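Local coordinates for protein CocE/NonD family hydrolase (PDB 3III) that probably hydrolyses ester or amide bonds as a CocE/NonD family alpha/beta hydrolase, although its natural substrate is not established, at residues V452-L464 with P491-F503. Numbering follows the deposited sequence.
Sequences VATGWLRVSHREL and PVEIELLPSGTLF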
loop_
_atom_site.group_PDB
_atom_site.type_symbol
_atom_site.label_atom_id
_atom_site.label_comp_id
_atom_site.label_asym_id
_atom_site.label_seq_id
_atom_site.Cartn_x
_atom_site.Cartn_y
_atom_site.Cartn_z
ATOM N N VAL A 452 -3.036 -15.870 -3.259
ATOM C CA VAL A 452 -4.273 -15.071 -3.377
ATOM C C VAL A 452 -4.353 -14.008 -2.298
ATOM O O VAL A 452 -4.589 -12.826 -2.575
ATOM C CB VAL A 452 -5.501 -15.967 -3.259
ATOM C CG1 VAL A 452 -6.855 -15.168 -3.054
ATOM C CG2 VAL A 452 -5.621 -16.898 -4.463
ATOM N N ALA A 453 -4.202 -14.442 -1.064
ATOM C CA ALA A 453 -4.263 -13.546 0.108
ATOM C C ALA A 453 -3.360 -14.060 1.231
ATOM O O ALA A 453 -3.138 -15.252 1.381
ATOM C CB ALA A 453 -5.720 -13.414 0.591
ATOM N N THR A 454 -2.879 -13.118 2.027
ATOM C CA THR A 454 -2.013 -13.394 3.131
ATOM C C THR A 454 -2.539 -12.692 4.393
ATOM O O THR A 454 -3.108 -11.530 4.364
ATOM C CB THR A 454 -0.589 -12.959 2.723
ATOM O OG1 THR A 454 -0.259 -13.602 1.466
ATOM C CG2 THR A 454 0.512 -13.321 3.783
ATOM N N GLY A 455 -2.277 -13.326 5.536
ATOM C CA GLY A 455 -2.478 -12.671 6.836
ATOM C C GLY A 455 -1.619 -13.256 7.956
ATOM O O GLY A 455 -1.082 -14.346 7.820
ATOM N N TRP A 456 -1.523 -12.527 9.064
ATOM C CA TRP A 456 -0.660 -12.886 10.201
ATOM C C TRP A 456 -1.297 -12.574 11.546
ATOM O O TRP A 456 -2.026 -11.581 11.689
ATOM C CB TRP A 456 0.622 -12.077 10.151
ATOM C CG TRP A 456 1.449 -12.188 8.919
ATOM C CD1 TRP A 456 2.559 -12.984 8.752
ATOM C CD2 TRP A 456 1.335 -11.413 7.734
ATOM N NE1 TRP A 456 3.091 -12.794 7.516
ATOM C CE2 TRP A 456 2.382 -11.819 6.869
ATOM C CE3 TRP A 456 0.450 -10.420 7.306
ATOM C CZ2 TRP A 456 2.560 -11.265 5.585
ATOM C CZ3 TRP A 456 0.605 -9.896 6.041
ATOM C CH2 TRP A 456 1.680 -10.324 5.193
ATOM N N LEU A 457 -0.985 -13.353 12.573
ATOM C CA LEU A 457 -1.351 -12.943 13.915
ATOM C C LEU A 457 -0.440 -13.551 14.992
ATOM O O LEU A 457 -0.202 -14.723 14.990
ATOM C CB LEU A 457 -2.779 -13.373 14.225
ATOM C CG LEU A 457 -3.335 -12.922 15.595
ATOM C CD1 LEU A 457 -3.492 -11.366 15.632
ATOM C CD2 LEU A 457 -4.660 -13.655 15.930
ATOM N N ARG A 458 -0.012 -12.728 15.932
ATOM C CA ARG A 458 0.610 -13.187 17.167
ATOM C C ARG A 458 -0.545 -13.362 18.160
ATOM O O ARG A 458 -1.357 -12.447 18.430
ATOM C CB ARG A 458 1.677 -12.192 17.613
ATOM C CG ARG A 458 2.370 -12.553 18.941
ATOM C CD ARG A 458 3.635 -11.747 19.125
ATOM N NE ARG A 458 4.704 -12.252 18.268
ATOM C CZ ARG A 458 5.928 -11.766 18.215
ATOM N NH1 ARG A 458 6.299 -10.741 18.960
ATOM N NH2 ARG A 458 6.796 -12.307 17.385
ATOM N N VAL A 459 -0.692 -14.589 18.636
ATOM C CA VAL A 459 -1.895 -14.969 19.384
ATOM C C VAL A 459 -2.054 -14.201 20.706
ATOM O O VAL A 459 -3.167 -13.912 21.129
ATOM C CB VAL A 459 -1.959 -16.532 19.518
ATOM C CG1 VAL A 459 -3.073 -17.004 20.469
ATOM C CG2 VAL A 459 -2.119 -17.139 18.097
ATOM N N SER A 460 -0.958 -13.819 21.355
ATOM C CA SER A 460 -1.076 -12.936 22.535
ATOM C C SER A 460 -1.723 -11.560 22.186
ATOM O O SER A 460 -2.241 -10.875 23.061
ATOM C CB SER A 460 0.267 -12.722 23.228
ATOM O OG SER A 460 1.123 -11.991 22.403
ATOM N N HIS A 461 -1.768 -11.227 20.900
ATOM C CA HIS A 461 -2.420 -9.996 20.421
ATOM C C HIS A 461 -3.827 -10.194 19.870
ATOM O O HIS A 461 -4.375 -9.311 19.178
ATOM C CB HIS A 461 -1.544 -9.403 19.319
ATOM C CG HIS A 461 -0.256 -8.839 19.825
ATOM N ND1 HIS A 461 0.228 -7.595 19.441
ATOM C CD2 HIS A 461 0.637 -9.334 20.711
ATOM C CE1 HIS A 461 1.380 -7.371 20.048
ATOM N NE2 HIS A 461 1.649 -8.407 20.832
ATOM N N ARG A 462 -4.421 -11.341 20.138
ATOM C CA ARG A 462 -5.719 -11.696 19.522
ATOM C C ARG A 462 -6.950 -10.861 19.910
ATOM O O ARG A 462 -8.030 -11.006 19.302
ATOM C CB ARG A 462 -6.061 -13.161 19.866
ATOM C CG ARG A 462 -6.331 -13.389 21.337
ATOM C CD ARG A 462 -6.412 -14.912 21.652
ATOM N NE ARG A 462 -6.576 -15.177 23.097
ATOM C CZ ARG A 462 -5.601 -15.150 24.007
ATOM N NH1 ARG A 462 -4.338 -14.886 23.684
ATOM N NH2 ARG A 462 -5.896 -15.395 25.256
ATOM N N GLU A 463 -6.869 -10.096 20.974
ATOM C CA GLU A 463 -8.092 -9.482 21.508
ATOM C C GLU A 463 -8.667 -8.483 20.493
ATOM O O GLU A 463 -7.973 -7.569 20.023
ATOM C CB GLU A 463 -7.816 -8.725 22.828
ATOM C CG GLU A 463 -9.134 -8.084 23.433
ATOM C CD GLU A 463 -8.905 -7.155 24.639
ATOM O OE1 GLU A 463 -7.778 -6.662 24.839
ATOM O OE2 GLU A 463 -9.882 -6.857 25.354
ATOM N N LEU A 464 -9.929 -8.687 20.140
ATOM C CA LEU A 464 -10.598 -7.919 19.094
ATOM C C LEU A 464 -11.147 -6.584 19.603
ATOM O O LEU A 464 -11.600 -6.488 20.717
ATOM C CB LEU A 464 -11.762 -8.788 18.534
ATOM C CG LEU A 464 -11.427 -10.039 17.730
ATOM C CD1 LEU A 464 -12.672 -10.894 17.441
ATOM C CD2 LEU A 464 -10.678 -9.633 16.400
ATOM N N PRO A 491 -9.743 -18.796 20.917
ATOM C CA PRO A 491 -10.246 -18.446 19.591
ATOM C C PRO A 491 -9.507 -17.245 19.055
ATOM O O PRO A 491 -9.288 -16.297 19.823
ATOM C CB PRO A 491 -11.710 -18.064 19.864
ATOM C CG PRO A 491 -11.681 -17.582 21.271
ATOM C CD PRO A 491 -10.686 -18.380 21.974
ATOM N N VAL A 492 -9.112 -17.302 17.781
ATOM C CA VAL A 492 -8.423 -16.225 17.088
ATOM C C VAL A 492 -9.103 -15.992 15.769
ATOM O O VAL A 492 -9.687 -16.917 15.177
ATOM C CB VAL A 492 -6.931 -16.506 16.871
ATOM C CG1 VAL A 492 -6.218 -16.766 18.280
ATOM C CG2 VAL A 492 -6.739 -17.652 15.885
ATOM N N GLU A 493 -9.048 -14.763 15.322
ATOM C CA GLU A 493 -9.530 -14.395 13.987
ATOM C C GLU A 493 -8.439 -13.644 13.292
ATOM O O GLU A 493 -7.953 -12.619 13.804
ATOM C CB GLU A 493 -10.769 -13.526 14.085
ATOM C CG GLU A 493 -11.896 -14.288 14.714
ATOM C CD GLU A 493 -13.158 -13.499 14.866
ATOM O OE1 GLU A 493 -13.451 -12.617 14.042
ATOM O OE2 GLU A 493 -13.901 -13.810 15.824
ATOM N N ILE A 494 -8.025 -14.199 12.159
ATOM C CA ILE A 494 -6.905 -13.713 11.390
ATOM C C ILE A 494 -7.407 -12.927 10.197
ATOM O O ILE A 494 -8.235 -13.432 9.396
ATOM C CB ILE A 494 -6.005 -14.857 10.931
ATOM C CG1 ILE A 494 -5.497 -15.638 12.150
ATOM C CG2 ILE A 494 -4.773 -14.349 10.167
ATOM C CD1 ILE A 494 -4.574 -16.847 11.768
ATOM N N GLU A 495 -6.929 -11.685 10.100
ATOM C CA GLU A 495 -7.227 -10.775 8.937
ATOM C C GLU A 495 -6.463 -11.205 7.651
ATOM O O GLU A 495 -5.283 -10.906 7.494
ATOM C CB GLU A 495 -6.861 -9.318 9.322
ATOM C CG GLU A 495 -7.140 -8.231 8.260
ATOM C CD GLU A 495 -6.666 -6.848 8.703
ATOM O OE1 GLU A 495 -5.893 -6.763 9.672
ATOM O OE2 GLU A 495 -7.101 -5.817 8.117
ATOM N N LEU A 496 -7.139 -11.905 6.764
ATOM C CA LEU A 496 -6.639 -12.036 5.379
ATOM C C LEU A 496 -6.889 -10.679 4.666
ATOM O O LEU A 496 -7.978 -10.155 4.696
ATOM C CB LEU A 496 -7.276 -13.213 4.616
ATOM C CG LEU A 496 -6.923 -14.630 5.015
ATOM C CD1 LEU A 496 -5.433 -14.849 5.034
ATOM C CD2 LEU A 496 -7.567 -14.952 6.355
ATOM N N LEU A 497 -5.834 -10.115 4.089
ATOM C CA LEU A 497 -5.886 -8.799 3.514
ATOM C C LEU A 497 -6.694 -8.860 2.231
ATOM O O LEU A 497 -6.847 -9.952 1.630
ATOM C CB LEU A 497 -4.472 -8.315 3.270
ATOM C CG LEU A 497 -3.731 -8.013 4.598
ATOM C CD1 LEU A 497 -2.311 -7.595 4.209
ATOM C CD2 LEU A 497 -4.413 -6.934 5.466
ATOM N N PRO A 498 -7.258 -7.701 1.818
ATOM C CA PRO A 498 -8.212 -7.674 0.688
ATOM C C PRO A 498 -7.601 -8.211 -0.616
ATOM O O PRO A 498 -6.456 -7.876 -0.955
ATOM C CB PRO A 498 -8.528 -6.198 0.527
ATOM C CG PRO A 498 -8.288 -5.608 1.928
ATOM C CD PRO A 498 -7.156 -6.381 2.470
ATOM N N SER A 499 -8.379 -9.071 -1.286
ATOM C CA SER A 499 -7.978 -9.734 -2.519
ATOM C C SER A 499 -9.205 -9.895 -3.446
ATOM O O SER A 499 -10.313 -9.878 -2.995
ATOM C CB SER A 499 -7.352 -11.085 -2.185
ATOM O OG SER A 499 -8.300 -11.985 -1.709
ATOM N N GLY A 500 -8.960 -9.979 -4.741
ATOM C CA GLY A 500 -10.012 -10.155 -5.753
ATOM C C GLY A 500 -9.633 -11.228 -6.725
ATOM O O GLY A 500 -8.679 -11.056 -7.501
ATOM N N THR A 501 -10.412 -12.309 -6.765
ATOM C CA THR A 501 -10.004 -13.510 -7.476
ATOM C C THR A 501 -11.197 -14.307 -7.936
ATOM O O THR A 501 -12.189 -14.411 -7.184
ATOM C CB THR A 501 -9.134 -14.406 -6.520
ATOM O OG1 THR A 501 -8.310 -13.545 -5.728
ATOM C CG2 THR A 501 -8.252 -15.445 -7.298
ATOM N N LEU A 502 -11.121 -14.823 -9.162
ATOM C CA LEU A 502 -12.072 -15.789 -9.706
ATOM C C LEU A 502 -11.589 -17.187 -9.362
ATOM O O LEU A 502 -10.376 -17.503 -9.572
ATOM C CB LEU A 502 -12.086 -15.711 -11.241
ATOM C CG LEU A 502 -12.911 -16.689 -12.068
ATOM C CD1 LEU A 502 -14.411 -16.572 -11.695
ATOM C CD2 LEU A 502 -12.639 -16.335 -13.578
ATOM N N PHE A 503 -12.509 -18.024 -8.874
ATOM C CA PHE A 503 -12.264 -19.457 -8.762
ATOM C C PHE A 503 -13.237 -20.086 -9.728
ATOM O O PHE A 503 -14.449 -19.999 -9.524
ATOM C CB PHE A 503 -12.490 -19.950 -7.290
ATOM C CG PHE A 503 -11.498 -19.416 -6.323
ATOM C CD1 PHE A 503 -10.403 -20.191 -5.920
ATOM C CD2 PHE A 503 -11.578 -18.114 -5.867
ATOM C CE1 PHE A 503 -9.465 -19.694 -5.050
ATOM C CE2 PHE A 503 -10.615 -17.598 -4.995
ATOM C CZ PHE A 503 -9.563 -18.371 -4.596
HETATM O O HOH W 1 -4.663 -10.695 11.698
HETATM O O HOH W 2 -3.209 -9.979 8.929
HETATM O O HOH W 3 -8.738 -12.668 17.388
HETATM O O HOH W 4 -9.287 -15.247 22.563
#
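The CA atoms of Gly455 and Leu496 come within 4.5 Å, the closest pair in the register. Their strands, 453-458 and 491-503, run roughly antiparallel at 152°. They belong to the two sheets of a C-terminal beta sandwich, consistent with a galactose-binding-like jelly roll. The contact is mainly sheet-to-sheet packing, with one direct backbone bond and bridging waters.

That bond runs from Leu497 N to Thr454 O (3.1 Å). It is nearly straight at the hydrogen, 168°, but the donor sits above the carbonyl plane. Nearby, Gly455 CA makes a CA-H...O contact with Glu495 O (3.4 Å). Beyond this point the strands part and water fills in. Two waters link Trp456 to Glu495, one from O to N and one from N to O. A third joins Arg462 O to Glu493 N.

Apolar packing follows. Leu496 lays CD1 against Gly455 N (3.5 Å). In Leu457, chi1 (-176°) carries CG toward Val492, and chi2 turns CD2 onto Val492 CB (3.8 Å). Val492 CG1 meets Val459 CG1, the side chains crossing at about a right angle. Leu497 CD1 approaches the Trp456 ring edge, while NE1 is bonded to Glu517.

Elsewhere methyls meet polar groups. Val452 CG1 rests on the Thr501 hydroxyl, OG1 (3.4 Å), whose polar partner is Arg338. Val452 and Ala453 form a classic beta bulge opposite Ile429. Leu464 CD1 lies over the Glu493 carboxylate, 3.6 Å from Glu493 OE2; OE1 bonds Asn410.

Arg462 NH1 bonds Leu482 O and also Val459 O, which receives Arg462 N from the opposite face. NE reaches Pro491 O through a water, 2.8 Å from Arg462 NE.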